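Local coordinates for protein glycerate dehydrogenase (Bacillus sp. 5mfcol3.1, PDB 6P2I) that binds NADPH and probably uses it to reduce acyclic imino acids, produced by a partner oxidase, to amino acids, at residues E139-T144 / A163-V168; K167-N172 / G180-D185; E188-S193 / S216-D221. All blocks are in the same frame, centred on the assembly; numbering follows the deposited sequence. Where two conformers were deposited one is given.

Contact 1 of 3, residues E139-T144 / A163-V168; sequences EIRDKT and AFQMKV. With EDO (1,2-ethanediol), chain E.
D142 N gives its hydrogen to Q165 O at 2.7 Å, the shortest hydrogen bond between 139-144 and 163-168. The bond joins two turns at the foot of the first beta-alpha-beta crossover of the Rossmann-type domain: a type II turn from I140 to K143, with D142 at its positive-phi corner (phi 73°), and the Schellman motif that ends helix 152-163, with Q165 as its C-prime residue. Further along both segments, K167 N donates to K143 O at 2.9 Å, and T144 pairs with K167 in parallel register, so strands 144-148 and 167-171 start side by side. Between these two bonds M166 leans on the turn: its CB packs on K143 O and its CG lies 3.4 Å from I140 O, the carbonyl that closes the turn by accepting from K143 N. I140 holds CG1 between its backbone N and carbonyl carbon (chi1 72°), and from there CD1 reaches the F164 ring. The methyl sits over the ring centre, 3.8 Å from the centroid and 8° off the normal, a clean CH-pi contact, with M166 SD beside it. The ring of F107 from helix 99-114 meets F164 nearly parallel. R141 runs extended beside Q165, and in the modelled conformer Q165 CG lies over one guanidinium face near its rim; an ethanediol, probably from the crystallisation liquor, donates from O1 to F164 O. Much of the turn faces the second subunit: E104 of the second subunit accepts from I140 N and R141 N, and E281 of the same neighbouring subunit makes a salt bridge with K143 NZ. That same NZ folds back onto E139 O at 2.8 Å. Where the two strands begin, T144 CA approaches K167 O to 3.2 Å as a CA-H...O contact.

Contact 2 of 3, residues K167-N172 / G180-D185; sequences KVIGLN and GIQQVD. With NAP (NADP nicotinamide-adenine-dinucleotide phosphate), chain C.
V168 holds CG1 anti to its backbone N (chi1 -176°), and I181 holds CG1 anti to its own carbonyl carbon (chi1 -62°), which brings the two CG1 atoms to 3.9 Å where the side chains cross. Here the short strand 182-183 is added in parallel to the edge of strand 167-171, the second strand of the Rossmann fold. Q182 is gripped at both its backbone ends, N donating to V168 O and O accepting from G170 N at 3.0 Å. V184 N then reaches G170 O, 3.0 Å away and nearly along the C=O axis. The lack of a side chain at G170 matters, because I181 CG2 lies 3.6 Å from G170 N and would clash with a CB there. At the end of the strand the chain meets NADP: L171 CD1 touches adenine C2A at 3.6 Å, and CB of N172, the next residue, lies 3.3 Å from O2B, the ribose oxygen carrying the extra phosphate. An uncharged residue here is consistent with a site that must admit that phosphate. The amides of N172 and Q183 stand nearly perpendicular; R176 O accepts from both N172 ND2 and Q183 NE2, while Q183 OE1 accepts from V178 N. A water joins the N172 backbone to the Q183 amide, accepting from N172 N and, at 3.1 Å, from Q183 NE2.

Contact 3 of 3, residues E188-S193 / S216-D221; sequences ELMKKS and SLMKPD
The C-terminal turn of helix 186-192 meets the loop that leads into strand 223-226, with M190 and K191 set against L217 and M218. M190 bends twice, and its second bend (chi3 -73°) brings CE to 3.9 Å from M218 CG; the two side chains lie side by side and point the same way. L217 CB touches both M190 CB and K191 CG, the latter at 4.1 Å. In the Rossmann-type domain this packs the end of helix 186-192 on the loop before strand 223-226, and both methionines also touch I196 on strand 195-198. Polar links across the seam run through water. One water donates to M190 O and to S193 O, and accepts from K219 N at 2.8 Å; a second bridges K191 O and L217 O. K219 runs extended past the helix end, its CD 3.5 Å from S193 O, until NZ makes a salt bridge with D194 and donates to a third water that is itself held by K192 O. An alanine in place of K219 would probably leave D194 without this charged mate and the water on K192 O without its link to the loop. S193 OG and S193 N reach L189 O from opposite faces of its carbonyl plane, OG at 2.7 Å.

From the N terminus, contact 1 comes first: it closes the loop of chain that holds strand 144-148 and helix 152-163, bringing the approach to the first strand against the approach to the second. Contact 2 takes over on that second strand, sharing K167 and V168, and closes a short loop without helix or strand. Contact 3 follows in series, spanning strand 195-198 and helix 212-215. None encloses or crosses another; contacts 1 and 2 merely overlap on strand 167-171. In space they join up: T144 CG2 of contact 1 packs on I169 CD1 of contact 2, while L189 of contact 3 touches G170, L171 and V184, tying helix 186-192 to the sheet edge.

Contact 1 of 3, residues E139-T144 / A163-V168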
loop_
_atom_site.group_PDB
_atom_site.type_symbol
_atom_site.label_atom_id
_atom_site.label_comp_id
_atom_site.label_asym_id
_atom_site.label_seq_id
_atom_site.Cartn_x
_atom_site.Cartn_y
_atom_site.Cartn_z
ATOM N N GLU A 139 -5.068 2.055 11.209
ATOM C CA GLU A 139 -5.497 2.799 10.032
ATOM C C GLU A 139 -4.617 4.025 9.880
ATOM O O GLU A 139 -4.222 4.640 10.873
ATOM C CB GLU A 139 -6.959 3.223 10.154
ATOM C CG GLU A 139 -7.910 2.030 10.069
ATOM C CD GLU A 139 -9.305 2.302 10.606
ATOM O OE1 GLU A 139 -10.012 1.310 10.884
ATOM O OE2 GLU A 139 -9.715 3.484 10.748
ATOM N N ILE A 140 -4.296 4.378 8.632
ATOM C CA ILE A 140 -3.518 5.597 8.432
ATOM C C ILE A 140 -4.397 6.843 8.410
ATOM O O ILE A 140 -3.888 7.950 8.640
ATOM C CB ILE A 140 -2.643 5.520 7.162
ATOM C CG1 ILE A 140 -3.456 5.617 5.859
ATOM C CG2 ILE A 140 -1.759 4.265 7.197
ATOM C CD1 ILE A 140 -2.516 5.699 4.576
ATOM N N ARG A 141 -5.706 6.707 8.191
ATOM C CA ARG A 141 -6.561 7.881 8.240
ATOM C C ARG A 141 -6.464 8.523 9.619
ATOM O O ARG A 141 -6.407 7.830 10.642
ATOM C CB ARG A 141 -8.012 7.506 7.919
ATOM C CG ARG A 141 -8.987 8.673 8.069
ATOM C CD ARG A 141 -10.416 8.269 7.750
ATOM N NE ARG A 141 -11.365 9.336 8.049
ATOM C CZ ARG A 141 -12.196 9.870 7.161
ATOM N NH1 ARG A 141 -12.214 9.425 5.914
ATOM N NH2 ARG A 141 -13.026 10.839 7.523
ATOM N N ASP A 142 -6.391 9.853 9.634
ATOM C CA ASP A 142 -6.333 10.711 10.817
ATOM C C ASP A 142 -4.987 10.649 11.528
ATOM O O ASP A 142 -4.825 11.312 12.568
ATOM C CB ASP A 142 -7.454 10.410 11.832
ATOM C CG ASP A 142 -8.802 10.914 11.369
ATOM O OD1 ASP A 142 -8.830 11.856 10.547
ATOM O OD2 ASP A 142 -9.831 10.373 11.829
ATOM N N LYS A 143 -4.014 9.897 11.011
ATOM C CA LYS A 143 -2.691 9.892 11.612
ATOM C C LYS A 143 -1.880 11.065 11.082
ATOM O O LYS A 143 -2.232 11.703 10.088
ATOM C CB LYS A 143 -1.959 8.583 11.318
ATOM C CG LYS A 143 -2.713 7.351 11.816
ATOM C CD LYS A 143 -2.777 7.319 13.330
ATOM C CE LYS A 143 -3.566 6.109 13.815
ATOM N NZ LYS A 143 -4.936 6.085 13.221
ATOM N N THR A 144 -0.772 11.340 11.754
ATOM C CA THR A 144 0.118 12.423 11.359
ATOM C C THR A 144 1.283 11.844 10.575
ATOM O O THR A 144 1.997 10.966 11.073
ATOM C CB THR A 144 0.636 13.183 12.576
ATOM O OG1 THR A 144 -0.456 13.844 13.224
ATOM C CG2 THR A 144 1.681 14.229 12.134
ATOM N N ALA A 163 -5.761 13.696 1.233
ATOM C CA ALA A 163 -7.019 13.142 0.768
ATOM C C ALA A 163 -7.270 11.725 1.275
ATOM O O ALA A 163 -8.403 11.244 1.173
ATOM C CB ALA A 163 -7.068 13.192 -0.763
ATOM N N PHE A 164 -6.252 11.051 1.824
ATOM C CA PHE A 164 -6.475 9.984 2.798
ATOM C C PHE A 164 -6.999 10.526 4.121
ATOM O O PHE A 164 -7.276 9.732 5.029
ATOM C CB PHE A 164 -5.184 9.225 3.084
ATOM C CG PHE A 164 -5.105 7.860 2.462
ATOM C CD1 PHE A 164 -5.814 6.798 2.981
ATOM C CD2 PHE A 164 -4.260 7.633 1.380
ATOM C CE1 PHE A 164 -5.714 5.549 2.415
ATOM C CE2 PHE A 164 -4.154 6.383 0.816
ATOM C CZ PHE A 164 -4.883 5.336 1.334
ATOM N N GLN A 165 -7.162 11.844 4.246
ATOM C CA GLN A 165 -7.550 12.496 5.497
ATOM C C GLN A 165 -6.538 12.180 6.601
ATOM O O GLN A 165 -6.860 11.607 7.641
ATOM C CB GLN A 165 -8.978 12.115 5.913
ATOM C CG GLN A 165 -10.051 12.561 4.929
ATOM C CD GLN A 165 -10.113 14.070 4.770
ATOM O OE1 GLN A 165 -9.997 14.591 3.662
ATOM N NE2 GLN A 165 -10.305 14.777 5.879
ATOM N N MET A 166 -5.291 12.548 6.334
ATOM C CA MET A 166 -4.212 12.512 7.311
ATOM C C MET A 166 -3.836 13.940 7.683
ATOM O O MET A 166 -4.143 14.885 6.956
ATOM C CB MET A 166 -2.985 11.780 6.752
ATOM C CG MET A 166 -3.305 10.370 6.319
ATOM S SD MET A 166 -1.963 9.539 5.527
ATOM C CE MET A 166 -0.896 9.261 6.925
ATOM N N LYS A 167 -3.181 14.095 8.833
ATOM C CA LYS A 167 -2.571 15.368 9.201
ATOM C C LYS A 167 -1.156 15.368 8.650
ATOM O O LYS A 167 -0.389 14.440 8.922
ATOM C CB LYS A 167 -2.552 15.566 10.713
ATOM C CG LYS A 167 -3.706 14.888 11.425
ATOM C CD LYS A 167 -4.276 15.750 12.535
ATOM C CE LYS A 167 -5.558 15.147 13.093
ATOM N NZ LYS A 167 -6.194 16.036 14.101
ATOM N N VAL A 168 -0.819 16.374 7.845
ATOM C CA VAL A 168 0.482 16.427 7.183
ATOM C C VAL A 168 1.314 17.527 7.817
ATOM O O VAL A 168 0.906 18.695 7.827
ATOM C CB VAL A 168 0.343 16.659 5.672
ATOM C CG1 VAL A 168 1.717 16.611 5.004
ATOM C CG2 VAL A 168 -0.607 15.621 5.069
HETATM C C1 EDO E . -10.430 8.427 3.381
HETATM O O1 EDO E . -9.420 7.724 4.112
HETATM C C2 EDO E . -11.675 7.555 3.257
HETATM O O2 EDO E . -12.306 7.458 4.540
#

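Contact 2 of 3, residues K167-N172 / G180-D185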
loop_
_atom_site.group_PDB
_atom_site.type_symbol
_atom_site.label_atom_id
_atom_site.label_comp_id
_atom_site.label_asym_id
_atom_site.label_seq_id
_atom_site.Cartn_x
_atom_site.Cartn_y
_atom_site.Cartn_z
ATOM N N LYS A 167 -3.181 14.095 8.833
ATOM C CA LYS A 167 -2.571 15.368 9.201
ATOM C C LYS A 167 -1.156 15.368 8.650
ATOM O O LYS A 167 -0.389 14.440 8.922
ATOM C CB LYS A 167 -2.552 15.566 10.713
ATOM C CG LYS A 167 -3.706 14.888 11.425
ATOM C CD LYS A 167 -4.276 15.750 12.535
ATOM C CE LYS A 167 -5.558 15.147 13.093
ATOM N NZ LYS A 167 -6.194 16.036 14.101
ATOM N N VAL A 168 -0.819 16.374 7.845
ATOM C CA VAL A 168 0.482 16.427 7.183
ATOM C C VAL A 168 1.314 17.527 7.817
ATOM O O VAL A 168 0.906 18.695 7.827
ATOM C CB VAL A 168 0.343 16.659 5.672
ATOM C CG1 VAL A 168 1.717 16.611 5.004
ATOM C CG2 VAL A 168 -0.607 15.621 5.069
ATOM N N ILE A 169 2.480 17.157 8.340
ATOM C CA ILE A 169 3.469 18.121 8.794
ATOM C C ILE A 169 4.756 17.862 8.014
ATOM O O ILE A 169 4.913 16.839 7.346
ATOM C CB ILE A 169 3.697 18.071 10.322
ATOM C CG1 ILE A 169 4.393 16.771 10.737
ATOM C CG2 ILE A 169 2.370 18.270 11.086
ATOM C CD1 ILE A 169 4.599 16.639 12.240
ATOM N N GLY A 170 5.671 18.819 8.064
ATOM C CA GLY A 170 6.843 18.669 7.226
ATOM C C GLY A 170 7.840 19.776 7.465
ATOM O O GLY A 170 7.614 20.696 8.260
ATOM N N LEU A 171 8.966 19.669 6.767
ATOM C CA LEU A 171 10.006 20.671 6.911
ATOM C C LEU A 171 10.795 20.762 5.623
ATOM O O LEU A 171 10.917 19.788 4.873
ATOM C CB LEU A 171 10.951 20.376 8.085
ATOM C CG LEU A 171 11.867 19.152 8.081
ATOM C CD1 LEU A 171 13.185 19.450 7.405
ATOM C CD2 LEU A 171 12.141 18.713 9.504
ATOM N N ASN A 172 11.328 21.954 5.384
ATOM C CA ASN A 172 12.250 22.189 4.295
ATOM C C ASN A 172 13.396 23.025 4.852
ATOM O O ASN A 172 13.498 23.250 6.063
ATOM C CB ASN A 172 11.535 22.838 3.099
ATOM C CG ASN A 172 10.913 24.192 3.437
ATOM O OD1 ASN A 172 11.222 24.803 4.460
ATOM N ND2 ASN A 172 10.025 24.661 2.568
ATOM N N GLY A 180 -0.782 23.410 2.450
ATOM C CA GLY A 180 -1.322 22.160 2.948
ATOM C C GLY A 180 -0.408 21.366 3.849
ATOM O O GLY A 180 -0.731 20.216 4.175
ATOM N N ILE A 181 0.728 21.932 4.257
ATOM C CA ILE A 181 1.695 21.236 5.095
ATOM C C ILE A 181 2.037 22.140 6.271
ATOM O O ILE A 181 2.585 23.230 6.073
ATOM C CB ILE A 181 2.967 20.870 4.307
ATOM C CG1 ILE A 181 2.628 19.914 3.156
ATOM C CG2 ILE A 181 4.002 20.262 5.238
ATOM C CD1 ILE A 181 3.818 19.602 2.224
ATOM N N GLN A 182 1.722 21.696 7.486
ATOM C CA GLN A 182 2.101 22.441 8.683
ATOM C C GLN A 182 3.592 22.238 8.921
ATOM O O GLN A 182 4.040 21.113 9.169
ATOM C CB GLN A 182 1.299 21.978 9.891
ATOM C CG GLN A 182 1.775 22.587 11.195
ATOM C CD GLN A 182 0.986 23.826 11.584
ATOM O OE1 GLN A 182 1.130 24.890 10.979
ATOM N NE2 GLN A 182 0.134 23.685 12.591
ATOM N N GLN A 183 4.370 23.307 8.839
ATOM C CA GLN A 183 5.812 23.152 8.889
ATOM C C GLN A 183 6.333 23.318 10.311
ATOM O O GLN A 183 5.897 24.200 11.056
ATOM C CB GLN A 183 6.476 24.127 7.914
ATOM C CG GLN A 183 6.181 23.679 6.499
ATOM C CD GLN A 183 6.409 24.728 5.431
ATOM O OE1 GLN A 183 5.466 25.117 4.735
ATOM N NE2 GLN A 183 7.656 25.164 5.264
ATOM N N VAL A 184 7.241 22.415 10.689
ATOM C CA VAL A 184 7.767 22.294 12.044
ATOM C C VAL A 184 9.269 22.051 11.946
ATOM O O VAL A 184 9.798 21.766 10.871
ATOM C CB VAL A 184 7.090 21.142 12.815
ATOM C CG1 VAL A 184 5.578 21.364 12.894
ATOM C CG2 VAL A 184 7.394 19.817 12.135
ATOM N N ASP A 185 9.961 22.145 13.087
ATOM C CA ASP A 185 11.358 21.726 13.087
ATOM C C ASP A 185 11.456 20.201 13.234
ATOM O O ASP A 185 10.459 19.507 13.474
ATOM C CB ASP A 185 12.163 22.489 14.157
ATOM C CG ASP A 185 11.886 22.036 15.597
ATOM O OD1 ASP A 185 11.047 21.155 15.851
ATOM O OD2 ASP A 185 12.533 22.600 16.505
HETATM P PA NAP C . 13.182 18.638 -4.450
HETATM O O1A NAP C . 14.507 19.335 -4.680
HETATM O O2A NAP C . 11.977 19.058 -5.240
HETATM O O5B NAP C . 12.819 18.791 -2.902
HETATM C C5B NAP C . 13.812 18.654 -1.891
HETATM C C4B NAP C . 13.177 19.075 -0.572
HETATM O O4B NAP C . 14.139 18.848 0.460
HETATM C C3B NAP C . 12.843 20.569 -0.537
HETATM O O3B NAP C . 11.718 20.780 0.340
HETATM C C2B NAP C . 14.061 21.185 0.109
HETATM O O2B NAP C . 13.783 22.416 0.758
HETATM C C1B NAP C . 14.366 20.098 1.123
HETATM N N9A NAP C . 15.739 20.217 1.635
HETATM C C8A NAP C . 16.872 20.321 0.912
HETATM N N7A NAP C . 17.945 20.437 1.733
HETATM C C5A NAP C . 17.478 20.426 2.996
HETATM C C6A NAP C . 18.067 20.509 4.347
HETATM N N6A NAP C . 19.405 20.640 4.507
HETATM N N1A NAP C . 17.224 20.448 5.398
HETATM C C2A NAP C . 15.887 20.316 5.254
HETATM N N3A NAP C . 15.270 20.232 4.060
HETATM C C4A NAP C . 16.021 20.284 2.923
HETATM O O3 NAP C . 13.509 17.062 -4.578
HETATM P PN NAP C . 12.498 15.881 -4.990
HETATM O O1N NAP C . 12.225 15.924 -6.472
HETATM O O2N NAP C . 11.315 15.873 -4.048
HETATM O O5D NAP C . 13.437 14.607 -4.716
HETATM C C5D NAP C . 13.946 14.358 -3.400
HETATM C C4D NAP C . 14.890 13.164 -3.412
HETATM O O4D NAP C . 14.157 11.990 -3.748
HETATM C C3D NAP C . 15.970 13.220 -4.483
HETATM O O3D NAP C . 17.096 14.021 -4.093
HETATM C C2D NAP C . 16.319 11.749 -4.663
HETATM O O2D NAP C . 17.456 11.425 -3.853
HETATM C C1D NAP C . 15.074 10.996 -4.185
HETATM N N1N NAP C . 14.498 10.205 -5.280
HETATM C C2N NAP C . 14.327 8.881 -5.118
HETATM C C3N NAP C . 13.801 8.094 -6.139
HETATM C C7N NAP C . 13.644 6.606 -5.949
HETATM O O7N NAP C . 13.487 5.892 -6.929
HETATM N N7N NAP C . 13.739 6.070 -4.723
HETATM C C4N NAP C . 13.449 8.704 -7.347
HETATM C C5N NAP C . 13.644 10.079 -7.497
HETATM C C6N NAP C . 14.167 10.807 -6.435
HETATM P P2B NAP C . 13.804 23.843 0.001
HETATM O O1X NAP C . 15.161 23.929 -0.675
HETATM O O2X NAP C . 12.677 23.781 -0.995
HETATM O O3X NAP C . 13.553 24.826 1.113
HETATM O O HOH W 1 -1.448 20.137 7.526
HETATM O O HOH W 2 10.109 24.197 6.907
#

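Contact 3 of 3, residues E188-S193 / S216-D221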
loop_
_atom_site.group_PDB
_atom_site.type_symbol
_atom_site.label_atom_id
_atom_site.label_comp_id
_atom_site.label_asym_id
_atom_site.label_seq_id
_atom_site.Cartn_x
_atom_site.Cartn_y
_atom_site.Cartn_z
ATOM N N GLU A 188 10.317 18.383 16.608
ATOM C CA GLU A 188 8.871 18.212 16.697
ATOM C C GLU A 188 8.375 17.190 15.686
ATOM O O GLU A 188 7.500 16.378 15.997
ATOM C CB GLU A 188 8.147 19.540 16.496
ATOM C CG GLU A 188 6.647 19.387 16.678
ATOM C CD GLU A 188 5.898 20.695 16.637
ATOM O OE1 GLU A 188 6.538 21.744 16.419
ATOM O OE2 GLU A 188 4.662 20.669 16.829
ATOM N N LEU A 189 8.924 17.203 14.468
ATOM C CA LEU A 189 8.481 16.223 13.484
ATOM C C LEU A 189 8.705 14.804 13.989
ATOM O O LEU A 189 7.812 13.952 13.885
ATOM C CB LEU A 189 9.208 16.424 12.156
ATOM C CG LEU A 189 8.667 15.638 10.961
ATOM C CD1 LEU A 189 8.876 16.442 9.682
ATOM C CD2 LEU A 189 9.296 14.225 10.828
ATOM N N MET A 190 9.892 14.533 14.541
ATOM C CA MET A 190 10.189 13.191 15.029
ATOM C C MET A 190 9.302 12.822 16.209
ATOM O O MET A 190 8.920 11.657 16.346
ATOM C CB MET A 190 11.666 13.073 15.415
ATOM C CG MET A 190 12.642 13.351 14.266
ATOM S SD MET A 190 12.448 12.231 12.871
ATOM C CE MET A 190 13.134 10.712 13.537
ATOM N N LYS A 191 8.954 13.794 17.058
ATOM C CA LYS A 191 8.140 13.496 18.233
ATOM C C LYS A 191 6.685 13.240 17.862
ATOM O O LYS A 191 6.032 12.376 18.459
ATOM C CB LYS A 191 8.217 14.646 19.236
ATOM C CG LYS A 191 9.507 14.740 20.030
ATOM C CD LYS A 191 9.479 15.978 20.913
ATOM C CE LYS A 191 10.733 16.109 21.756
ATOM N NZ LYS A 191 10.846 17.473 22.351
ATOM N N LYS A 192 6.149 13.990 16.897
ATOM C CA LYS A 192 4.705 14.015 16.686
ATOM C C LYS A 192 4.229 13.115 15.552
ATOM O O LYS A 192 3.029 12.829 15.482
ATOM C CB LYS A 192 4.232 15.447 16.406
ATOM C CG LYS A 192 4.524 16.454 17.519
ATOM C CD LYS A 192 3.780 16.128 18.796
ATOM C CE LYS A 192 3.078 17.365 19.350
ATOM N NZ LYS A 192 4.001 18.523 19.522
ATOM N N SER A 193 5.118 12.654 14.675
ATOM C CA SER A 193 4.683 11.909 13.501
ATOM C C SER A 193 4.383 10.456 13.836
ATOM O O SER A 193 5.149 9.787 14.534
ATOM C CB SER A 193 5.741 11.951 12.395
ATOM O OG SER A 193 6.017 13.282 12.002
ATOM N N SER A 216 15.686 8.397 18.479
ATOM C CA SER A 216 15.193 7.984 19.788
ATOM C C SER A 216 13.923 8.714 20.192
ATOM O O SER A 216 13.292 8.324 21.181
ATOM C CB SER A 216 16.260 8.206 20.856
ATOM O OG SER A 216 16.364 9.579 21.191
ATOM N N LEU A 217 13.535 9.758 19.462
ATOM C CA LEU A 217 12.326 10.506 19.786
ATOM C C LEU A 217 11.067 9.919 19.157
ATOM O O LEU A 217 9.961 10.340 19.523
ATOM C CB LEU A 217 12.471 11.964 19.347
ATOM C CG LEU A 217 13.690 12.727 19.871
ATOM C CD1 LEU A 217 13.773 14.070 19.178
ATOM C CD2 LEU A 217 13.615 12.905 21.380
ATOM N N MET A 218 11.209 8.953 18.243
ATOM C CA MET A 218 10.068 8.413 17.506
ATOM C C MET A 218 9.025 7.820 18.440
ATOM O O MET A 218 9.332 7.342 19.536
ATOM C CB MET A 218 10.525 7.345 16.505
ATOM C CG MET A 218 11.626 7.812 15.577
ATOM S SD MET A 218 11.654 7.042 13.955
ATOM C CE MET A 218 12.601 5.544 14.292
ATOM N N LYS A 219 7.779 7.852 17.977
ATOM C CA LYS A 219 6.691 7.223 18.696
ATOM C C LYS A 219 6.898 5.709 18.738
ATOM O O LYS A 219 7.470 5.126 17.812
ATOM C CB LYS A 219 5.367 7.555 18.020
ATOM C CG LYS A 219 4.795 8.910 18.413
ATOM C CD LYS A 219 3.524 9.175 17.628
ATOM C CE LYS A 219 2.612 10.144 18.346
ATOM N NZ LYS A 219 1.335 10.266 17.600
ATOM N N PRO A 220 6.432 5.047 19.798
ATOM C CA PRO A 220 6.661 3.597 19.918
ATOM C C PRO A 220 6.037 2.776 18.808
ATOM O O PRO A 220 6.476 1.640 18.586
ATOM C CB PRO A 220 6.039 3.252 21.277
ATOM C CG PRO A 220 5.989 4.540 22.010
ATOM C CD PRO A 220 5.766 5.602 20.985
ATOM N N ASP A 221 5.029 3.292 18.105
ATOM C CA ASP A 221 4.438 2.571 16.981
ATOM C C ASP A 221 4.637 3.316 15.662
ATOM O O ASP A 221 3.857 3.143 14.721
ATOM C CB ASP A 221 2.957 2.291 17.239
ATOM C CG ASP A 221 2.737 1.331 18.398
HETATM O O HOH W 3 7.525 9.327 15.598
HETATM O O HOH W 4 7.484 10.649 20.297
HETATM O O HOH W 5 1.080 13.198 17.169
#